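Local coordinates for protein fatty acid synthase 1, isoform A (Drosophila melanogaster, PDB 6FN6) that probably carries out the dehydratase, enoylreductase and ketoreductase steps of NADPH-dependent fatty acid synthesis in its modifying region, at residues 150-155 with 174-179; 168-173 with 204-209. One frame throughout, in Å; residues are numbered along the deposited sequence.

Contact 1. Residues 150-155 with 174-179; sequences RGIVRS and MDTMLQ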
# COMPACT_ATOMS: atom_id res chain seq x y z
N ARG A 150 -10.97 -25.83 26.84
CA ARG A 150 -11.79 -25.19 27.86
C ARG A 150 -10.88 -24.71 28.99
O ARG A 150 -11.03 -25.13 30.14
CB ARG A 150 -12.86 -26.15 28.38
CG ARG A 150 -14.10 -26.22 27.49
CD ARG A 150 -15.07 -27.29 27.96
NE ARG A 150 -15.63 -27.01 29.28
CZ ARG A 150 -16.85 -26.52 29.49
NH1 ARG A 150 -17.67 -26.24 28.48
NH2 ARG A 150 -17.26 -26.31 30.73
N GLY A 151 -9.94 -23.84 28.65
CA GLY A 151 -8.87 -23.46 29.56
C GLY A 151 -9.06 -22.17 30.32
O GLY A 151 -8.22 -21.80 31.14
N ILE A 152 -10.16 -21.46 30.05
CA ILE A 152 -10.49 -20.27 30.83
C ILE A 152 -11.11 -20.71 32.15
O ILE A 152 -12.28 -21.08 32.21
CB ILE A 152 -11.44 -19.34 30.06
CG1 ILE A 152 -10.78 -18.88 28.76
CG2 ILE A 152 -11.81 -18.14 30.93
CD1 ILE A 152 -11.70 -18.08 27.84
N VAL A 153 -10.31 -20.66 33.21
CA VAL A 153 -10.78 -20.99 34.55
C VAL A 153 -11.64 -19.86 35.11
O VAL A 153 -12.63 -20.10 35.80
CB VAL A 153 -9.61 -21.30 35.51
CG1 VAL A 153 -8.95 -22.62 35.13
CG2 VAL A 153 -8.60 -20.18 35.52
N ARG A 154 -11.25 -18.62 34.81
CA ARG A 154 -11.90 -17.46 35.41
C ARG A 154 -11.84 -16.21 34.53
O ARG A 154 -10.90 -16.00 33.76
CB ARG A 154 -11.25 -17.17 36.76
CG ARG A 154 -11.93 -16.11 37.60
CD ARG A 154 -11.50 -16.18 39.06
NE ARG A 154 -11.85 -17.47 39.67
CZ ARG A 154 -10.99 -18.46 39.92
NH1 ARG A 154 -9.71 -18.35 39.60
NH2 ARG A 154 -11.43 -19.58 40.48
N SER A 155 -12.88 -15.38 34.65
CA SER A 155 -12.93 -14.09 33.98
C SER A 155 -13.88 -13.15 34.71
O SER A 155 -14.91 -13.58 35.24
CB SER A 155 -13.39 -14.25 32.53
OG SER A 155 -13.72 -12.99 31.96
N MET A 174 -2.59 -20.48 24.08
CA MET A 174 -2.66 -19.26 23.29
C MET A 174 -4.06 -19.09 22.71
O MET A 174 -4.53 -17.96 22.53
CB MET A 174 -1.60 -19.27 22.18
CG MET A 174 -0.19 -18.97 22.69
SD MET A 174 0.99 -18.48 21.41
CE MET A 174 1.17 -20.00 20.49
N ASP A 175 -4.74 -20.19 22.43
CA ASP A 175 -6.11 -20.12 21.93
C ASP A 175 -7.05 -19.51 22.97
O ASP A 175 -7.88 -18.68 22.65
CB ASP A 175 -6.62 -21.51 21.53
CG ASP A 175 -8.00 -21.46 20.89
OD1 ASP A 175 -8.22 -20.63 19.99
OD2 ASP A 175 -8.88 -22.24 21.30
N THR A 176 -6.90 -19.93 24.23
CA THR A 176 -7.75 -19.41 25.30
C THR A 176 -7.53 -17.90 25.47
O THR A 176 -8.42 -17.20 25.95
CB THR A 176 -7.50 -20.13 26.64
OG1 THR A 176 -6.10 -20.09 26.97
CG2 THR A 176 -7.96 -21.58 26.56
N MET A 177 -6.35 -17.42 25.10
CA MET A 177 -6.09 -15.98 25.10
C MET A 177 -6.97 -15.29 24.05
O MET A 177 -7.44 -14.18 24.27
CB MET A 177 -4.61 -15.69 24.82
CG MET A 177 -3.66 -16.24 25.87
SD MET A 177 -1.93 -15.83 25.54
CE MET A 177 -1.97 -14.04 25.66
N LEU A 178 -7.17 -15.94 22.91
CA LEU A 178 -8.04 -15.40 21.87
C LEU A 178 -9.50 -15.52 22.29
O LEU A 178 -10.30 -14.62 22.03
CB LEU A 178 -7.82 -16.13 20.54
CG LEU A 178 -6.39 -16.18 20.01
CD1 LEU A 178 -6.37 -16.75 18.60
CD2 LEU A 178 -5.73 -14.81 20.05
N GLN A 179 -9.85 -16.63 22.92
CA GLN A 179 -11.19 -16.81 23.46
C GLN A 179 -11.50 -15.66 24.41
O GLN A 179 -12.58 -15.08 24.38
CB GLN A 179 -11.32 -18.15 24.19
CG GLN A 179 -11.07 -19.37 23.32
CD GLN A 179 -11.17 -20.65 24.12
OE1 GLN A 179 -11.53 -20.64 25.29
NE2 GLN A 179 -10.84 -21.77 23.48

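Contact 2. Residues 168-173 with 204-209; sequences DNWISF and AKHFEL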
# COMPACT_ATOMS: atom_id res chain seq x y z
N ASP A 168 0.76 -27.75 29.69
CA ASP A 168 1.93 -28.03 28.85
C ASP A 168 1.53 -28.11 27.38
O ASP A 168 1.93 -29.04 26.67
CB ASP A 168 2.61 -29.32 29.30
CG ASP A 168 4.00 -29.48 28.71
OD1 ASP A 168 4.71 -28.47 28.57
OD2 ASP A 168 4.38 -30.63 28.40
N ASN A 169 0.73 -27.15 26.93
CA ASN A 169 0.24 -27.12 25.56
C ASN A 169 0.07 -25.67 25.10
O ASN A 169 -0.87 -24.99 25.50
CB ASN A 169 -1.09 -27.88 25.46
CG ASN A 169 -1.61 -27.97 24.03
OD1 ASN A 169 -1.79 -26.96 23.35
ND2 ASN A 169 -1.86 -29.19 23.57
N TRP A 170 0.98 -25.21 24.25
CA TRP A 170 0.99 -23.82 23.81
C TRP A 170 -0.19 -23.48 22.90
O TRP A 170 -0.71 -22.37 22.95
CB TRP A 170 2.30 -23.50 23.09
CG TRP A 170 3.49 -23.46 24.00
CD1 TRP A 170 4.31 -24.50 24.33
CD2 TRP A 170 3.98 -22.32 24.71
NE1 TRP A 170 5.28 -24.08 25.20
CE2 TRP A 170 5.10 -22.74 25.45
CE3 TRP A 170 3.59 -20.98 24.79
CZ2 TRP A 170 5.83 -21.87 26.26
CZ3 TRP A 170 4.31 -20.12 25.60
CH2 TRP A 170 5.42 -20.57 26.32
N ILE A 171 -0.60 -24.43 22.07
CA ILE A 171 -1.71 -24.19 21.15
C ILE A 171 -2.98 -23.88 21.94
O ILE A 171 -3.62 -22.86 21.71
CB ILE A 171 -1.92 -25.39 20.21
CG1 ILE A 171 -0.70 -25.56 19.30
CG2 ILE A 171 -3.21 -25.21 19.38
CD1 ILE A 171 -0.72 -26.82 18.44
N SER A 172 -3.34 -24.76 22.87
CA SER A 172 -4.56 -24.57 23.65
C SER A 172 -4.46 -23.29 24.46
O SER A 172 -5.41 -22.50 24.52
CB SER A 172 -4.81 -25.77 24.57
OG SER A 172 -4.00 -25.71 25.73
N PHE A 173 -3.31 -23.07 25.09
CA PHE A 173 -3.14 -21.92 25.96
C PHE A 173 -3.29 -20.61 25.20
O PHE A 173 -4.03 -19.72 25.63
CB PHE A 173 -1.77 -21.96 26.64
CG PHE A 173 -1.47 -20.73 27.44
CD1 PHE A 173 -1.97 -20.58 28.72
CD2 PHE A 173 -0.69 -19.72 26.90
CE1 PHE A 173 -1.69 -19.44 29.45
CE2 PHE A 173 -0.42 -18.58 27.63
CZ PHE A 173 -0.92 -18.44 28.90
N ALA A 204 11.32 -18.61 28.16
CA ALA A 204 12.09 -18.60 29.40
C ALA A 204 11.27 -17.97 30.53
O ALA A 204 11.19 -18.51 31.63
CB ALA A 204 13.39 -17.85 29.21
N LYS A 205 10.67 -16.82 30.23
CA LYS A 205 9.85 -16.10 31.19
C LYS A 205 8.61 -16.90 31.56
O LYS A 205 8.15 -16.86 32.70
CB LYS A 205 9.45 -14.74 30.60
CG LYS A 205 8.69 -13.83 31.54
CD LYS A 205 7.69 -12.99 30.76
CE LYS A 205 7.46 -11.63 31.40
NZ LYS A 205 6.54 -10.80 30.57
N HIS A 206 8.07 -17.61 30.58
CA HIS A 206 6.85 -18.39 30.77
C HIS A 206 7.03 -19.48 31.83
O HIS A 206 6.22 -19.63 32.74
CB HIS A 206 6.41 -19.01 29.44
CG HIS A 206 5.00 -19.49 29.43
ND1 HIS A 206 3.92 -18.64 29.32
CD2 HIS A 206 4.48 -20.74 29.51
CE1 HIS A 206 2.80 -19.33 29.33
NE2 HIS A 206 3.11 -20.61 29.45
N PHE A 207 8.12 -20.25 31.70
CA PHE A 207 8.33 -21.41 32.56
C PHE A 207 8.84 -21.04 33.95
O PHE A 207 8.61 -21.79 34.90
CB PHE A 207 9.29 -22.39 31.89
CG PHE A 207 8.73 -23.04 30.65
CD1 PHE A 207 7.67 -23.92 30.74
CD2 PHE A 207 9.27 -22.77 29.40
CE1 PHE A 207 7.15 -24.52 29.61
CE2 PHE A 207 8.76 -23.37 28.27
CZ PHE A 207 7.69 -24.24 28.37
N GLU A 208 9.51 -19.91 34.07
CA GLU A 208 9.98 -19.47 35.39
C GLU A 208 8.81 -18.90 36.18
O GLU A 208 8.86 -18.81 37.41
CB GLU A 208 11.10 -18.43 35.26
CG GLU A 208 10.64 -17.03 34.85
CD GLU A 208 11.79 -16.03 34.80
OE1 GLU A 208 12.72 -16.23 33.99
OE2 GLU A 208 11.76 -15.05 35.57
N LEU A 209 7.75 -18.52 35.47
CA LEU A 209 6.51 -18.09 36.10
C LEU A 209 5.67 -19.30 36.48
O LEU A 209 4.97 -19.30 37.49
CB LEU A 209 5.73 -17.16 35.18
CG LEU A 209 6.26 -15.73 35.04
CD1 LEU A 209 5.55 -15.01 33.91
CD2 LEU A 209 6.09 -14.97 36.34

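Contact 1. Residues 150-155 with 174-179
The flat group here is the carboxamide of Gln-179, and Ile-152 meets it at its oxygen end. Ile-152 CD1 lies 3.6 Å from Gln-179 OE1. The same methyl also rests on the stem of that side chain, 3.7 Å from Gln-179 CB. Ile-152 CG1 is anti to the carbonyl carbon (chi1 -60°), and an extended chi2 of 173° carries CD1 on to the helix. There CD1 also comes within 3.9 Å of Thr-176 O. Beside this, Thr-176 CG2 packs on the backbone of Gly-151, 3.7 Å from its N. A CB on Gly-151 would point at that methyl. The polar atoms find hydrogen-bond partners outside the two segments. Tyr-135 OH hydrogen-bonds both Gln-179 OE1 and Ile-152 N, bridging the two segments. Gln-179 NE2 bonds Phe-149 O, and Thr-176 OG1 bonds Phe-173 O. With an alanine in place of Ile-152, Gln-179 OE1 and CB would probably lose their apolar neighbour and a gap would open beside Thr-176. Asp-175, the predicted proton donor of the dehydratase, sits in the same helical segment, and the Gln-179 side chain is about 5 Å from that of His-24, the predicted proton acceptor. The contact joins strand 152-155 to helix 170-183 of the C-terminal hotdog fold. Helix 131-141 and strand 161-164 pack against Ile-152, while helix 34-48 and strand 239-248 touch other residues of helix 170-183.

Contact 2. Residues 168-173 with 204-209
Four aromatic side chains, Trp-170, Phe-173, His-206 and Phe-207, make the contact. His-206 meets two of them. Trp-170 CH2 lies over one face of its imidazole, toward the rim, 3.3 Å from His-206 CG. The two planes meet obliquely at 39°. The imidazole edge turns to the face of Phe-173 in an edge-to-face pair, planes at 72°. His-206 NE2 lies over that face, and His-206 CE1 is 3.7 Å from Phe-173 CE2. CG of His-206 is anti to the backbone N (chi1 -163°), which sends the ring out between these partners. The remaining pair is offset edge-to-face: the Trp-170 edge faces the Phe-207 ring, and Trp-170 CZ2 is 3.7 Å from Phe-207 CZ. Trp-166 adds edge-to-face pairs with Trp-170, Phe-173 and His-206.

Two hydrogen bonds position the groups: one caps the helix, the other fixes the imidazole. Asn-169 is the N-cap of helix 170-183, and its OD1 accepts from Ser-172 N at 2.7 Å in an almost straight bond. His-206 ND1 is bonded to Gly-238 N. The backbone N-H can only donate, which is consistent with ND1 lacking a proton and with a neutral ring. Helix 203-210 thus probably meets the start of helix 170-183 through uncharged ring contacts.

Both contacts use helix 170-183 of the C-terminal hotdog fold, and their centres are about 13 Å apart. Residues 168-173 hold its start, while 174-179 continue it and include the predicted proton donor. Contact 1 lies entirely in the core: all its touching residues are buried, and it joins the helix to a strand through aliphatic groups, backbone and an amide. Contact 2 joins helix to helix through rings. It is mostly buried too, but Phe-207 is partly exposed, and helix 203-210 also carries exposed residues. Contact 1 adds polar bonding to a neighbouring helix, whereas contact 2 rests on ring packing with one histidine hydrogen bond.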